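Local structure of iron-regulated ABC transporter siderophore-binding protein SirA (Staphylococcus aureus subsp. aureus, 3MWF) at residues P84-A89 and P106-D111. The protein binds the iron-carrying siderophore staphyloferrin B, probably as the receptor that delivers it to an ABC transporter for uptake. Residues are numbered along the deposited sequence; the frame is centred on the assembly and turned at random. Where two conformers were deposited one is given.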
ATOM      1  N   PRO A  84       3.881 -23.944   8.667  1.00 19.81           N
ATOM      2  CA  PRO A  84       2.703 -23.090   8.729  1.00 18.93           C
ATOM      3  C   PRO A  84       1.431 -23.884   8.448  1.00 18.68           C
ATOM      4  O   PRO A  84       1.487 -24.955   7.826  1.00 19.14           O
ATOM      5  CB  PRO A  84       2.935 -22.086   7.599  1.00 18.63           C
ATOM      6  CG  PRO A  84       3.857 -22.766   6.659  1.00 18.28           C
ATOM      7  CD  PRO A  84       4.610 -23.832   7.395  1.00 19.93           C
ATOM      8  N   ASP A  85       0.315 -23.378   8.927  1.00 18.90           N
ATOM      9  CA  ASP A  85      -0.976 -23.918   8.524  1.00 20.09           C
ATOM     10  C   ASP A  85      -1.721 -23.010   7.540  1.00 18.56           C
ATOM     11  O   ASP A  85      -2.783 -23.383   7.036  1.00 18.78           O
ATOM     12  CB  ASP A  85      -1.840 -24.336   9.725  1.00 20.81           C
ATOM     13  CG  ASP A  85      -1.924 -23.302  10.803  1.00 24.90           C
ATOM     14  OD1 ASP A  85      -1.794 -22.093  10.518  1.00 27.09           O
ATOM     15  OD2 ASP A  85      -2.155 -23.695  11.970  1.00 26.45           O
ATOM     16  N   LEU A  86      -1.153 -21.832   7.260  1.00 17.51           N
ATOM     17  CA  LEU A  86      -1.722 -20.917   6.272  1.00 16.48           C
ATOM     18  C   LEU A  86      -0.620 -20.022   5.724  1.00 16.50           C
ATOM     19  O   LEU A  86       0.196 -19.486   6.501  1.00 15.91           O
ATOM     20  CB  LEU A  86      -2.812 -20.044   6.898  1.00 17.29           C
ATOM     21  CG  LEU A  86      -3.499 -19.037   5.961  1.00 18.60           C
ATOM     22  CD1 LEU A  86      -4.270 -19.779   4.846  1.00 19.58           C
ATOM     23  CD2 LEU A  86      -4.412 -18.130   6.751  1.00 20.02           C
ATOM     24  N   ILE A  87      -0.570 -19.901   4.402  1.00 15.04           N
ATOM     25  CA  ILE A  87       0.337 -18.952   3.750  1.00 14.93           C
ATOM     26  C   ILE A  87      -0.515 -17.923   3.029  1.00 14.99           C
ATOM     27  O   ILE A  87      -1.452 -18.286   2.328  1.00 14.88           O
ATOM     28  CB  ILE A  87       1.294 -19.659   2.769  1.00 14.61           C
ATOM     29  CG1 ILE A  87       2.143 -20.678   3.548  1.00 14.83           C
ATOM     30  CG2 ILE A  87       2.170 -18.629   1.967  1.00 14.50           C
ATOM     31  CD1 ILE A  87       2.830 -21.698   2.635  1.00 14.37           C
ATOM     32  N   VAL A  88      -0.195 -16.633   3.202  1.00 14.65           N
ATOM     33  CA  VAL A  88      -0.918 -15.587   2.471  1.00 14.86           C
ATOM     34  C   VAL A  88       0.044 -15.014   1.411  1.00 14.78           C
ATOM     35  O   VAL A  88       1.117 -14.470   1.735  1.00 14.52           O
ATOM     36  CB  VAL A  88      -1.433 -14.431   3.406  1.00 15.10           C
ATOM     37  CG1 VAL A  88      -2.183 -13.362   2.605  1.00 15.56           C
ATOM     38  CG2 VAL A  88      -2.354 -14.977   4.507  1.00 16.87           C
ATOM     39  N   ALA A  89      -0.347 -15.165   0.147  1.00 13.38           N
ATOM     40  CA  ALA A  89       0.510 -14.860  -0.996  1.00 13.12           C
ATOM     41  C   ALA A  89      -0.221 -13.843  -1.859  1.00 12.65           C
ATOM     42  O   ALA A  89      -1.355 -13.484  -1.548  1.00 12.70           O
ATOM     43  CB  ALA A  89       0.787 -16.131  -1.827  1.00 13.92           C
ATOM     44  N   PRO A 106      -1.884 -24.827   3.045  1.00 18.02           N
ATOM     45  CA  PRO A 106      -2.964 -24.136   2.344  1.00 17.58           C
ATOM     46  C   PRO A 106      -2.542 -22.689   2.133  1.00 17.04           C
ATOM     47  O   PRO A 106      -2.085 -22.029   3.082  1.00 16.11           O
ATOM     48  CB  PRO A 106      -4.126 -24.203   3.337  1.00 17.79           C
ATOM     49  CG  PRO A 106      -3.866 -25.459   4.117  1.00 18.69           C
ATOM     50  CD  PRO A 106      -2.368 -25.463   4.286  1.00 17.67           C
ATOM     51  N   THR A 107      -2.659 -22.237   0.892  1.00 15.52           N
ATOM     52  CA  THR A 107      -2.152 -20.928   0.507  1.00 15.84           C
ATOM     53  C   THR A 107      -3.303 -20.155  -0.137  1.00 16.12           C
ATOM     54  O   THR A 107      -3.977 -20.660  -1.052  1.00 16.14           O
ATOM     55  CB  THR A 107      -1.004 -21.053  -0.508  1.00 15.53           C
ATOM     56  OG1 THR A 107       0.094 -21.732   0.093  1.00 15.23           O
ATOM     57  CG2 THR A 107      -0.528 -19.652  -0.975  1.00 15.40           C
ATOM     58  N   VAL A 108      -3.536 -18.944   0.355  1.00 15.66           N
ATOM     59  CA  VAL A 108      -4.555 -18.073  -0.248  1.00 15.30           C
ATOM     60  C   VAL A 108      -3.856 -16.847  -0.813  1.00 15.25           C
ATOM     61  O   VAL A 108      -2.797 -16.444  -0.322  1.00 15.03           O
ATOM     62  CB  VAL A 108      -5.666 -17.696   0.757  1.00 15.64           C
ATOM     63  CG1 VAL A 108      -6.370 -18.974   1.229  1.00 16.05           C
ATOM     64  CG2 VAL A 108      -5.084 -16.938   1.984  1.00 15.55           C
ATOM     65  N   SER A 109      -4.407 -16.274  -1.887  0.50 15.35           N
ATOM     66  CA  SER A 109      -3.705 -15.207  -2.642  0.50 15.12           C
ATOM     67  C   SER A 109      -4.646 -14.079  -3.085  0.50 14.97           C
ATOM     68  O   SER A 109      -5.709 -14.352  -3.650  0.50 14.12           O
ATOM     69  CB  SER A 109      -3.054 -15.823  -3.889  0.50 15.56           C
ATOM     70  OG  SER A 109      -2.267 -14.880  -4.615  0.50 16.21           O
ATOM     71  N   THR A 110      -4.263 -12.820  -2.843  1.00 14.52           N
ATOM     72  CA  THR A 110      -4.950 -11.682  -3.459  1.00 14.17           C
ATOM     73  C   THR A 110      -4.254 -11.407  -4.778  1.00 14.55           C
ATOM     74  O   THR A 110      -3.167 -11.909  -5.042  1.00 14.86           O
ATOM     75  CB  THR A 110      -4.787 -10.421  -2.619  1.00 14.43           C
ATOM     76  OG1 THR A 110      -3.394 -10.311  -2.265  1.00 14.60           O
ATOM     77  CG2 THR A 110      -5.634 -10.489  -1.331  1.00 15.80           C
ATOM     78  N   ASP A 111      -4.870 -10.590  -5.622  1.00 13.84           N
ATOM     79  CA  ASP A 111      -4.262 -10.239  -6.903  1.00 15.79           C
ATOM     80  C   ASP A 111      -2.968  -9.433  -6.689  1.00 15.66           C
ATOM     81  O   ASP A 111      -1.935  -9.693  -7.323  1.00 16.13           O
ATOM     82  CB  ASP A 111      -5.222  -9.364  -7.692  1.00 16.27           C
ATOM     83  CG  ASP A 111      -6.286 -10.152  -8.441  1.00 23.54           C
ATOM     84  OD1 ASP A 111      -6.063 -11.331  -8.804  1.00 26.51           O
ATOM     85  OD2 ASP A 111      -7.339  -9.539  -8.738  1.00 27.25           O
TER
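Thr107 carries OG1 beside its backbone N (chi1 -63°) and CG2 anti to that nitrogen, a rotation that sets the hydroxyl oxygen against the flank of Ile87, 3.6 Å from CB, while the methyl comes 3.9 Å from CB of Ala89. The hydroxyl itself is hydrogen-bonded to the carbonyl O of Ala105. On the sheet face shared by Leu86, Val88 and Val108, Val108 has CG1 anti to its carbonyl carbon (chi1 -61°), which leaves CG2 between the backbone N and the carbonyl carbon; there this methyl meets CD1 of Leu86 at 4.1 Å, the two side chains crossing at about a right angle, and CG2 of Val88 at a similar distance. Strands 86-90 and 107-110 run parallel, with 107-110 at the edge of the mixed sheet in the N-terminal lobe of this periplasmic-binding-protein fold. The beta-alpha-beta connection between them includes helix 98-104, whose Leu101 covers Ala89 and Thr107; helix 116-127 covers Leu86 and Val88 on the other face. The amides of Ile87 and Ala89 donate to the carbonyls of Pro106 and Val108, and Val108 N returns a bond of 2.9 Å to Ile87 O, nearly in line with that carbonyl. The last bond, from Thr110 N to Ala89 O, is longer at 3.3 Å, its donor tilted 24° from the carbonyl plane. Ala89 O is also approached by CA of Ser109 at 3.1 Å, a CA-H...O contact. At the other end, the ring of Pro106 lies by the backbone of Asp85, with CD 3.5 Å from Asp85 O.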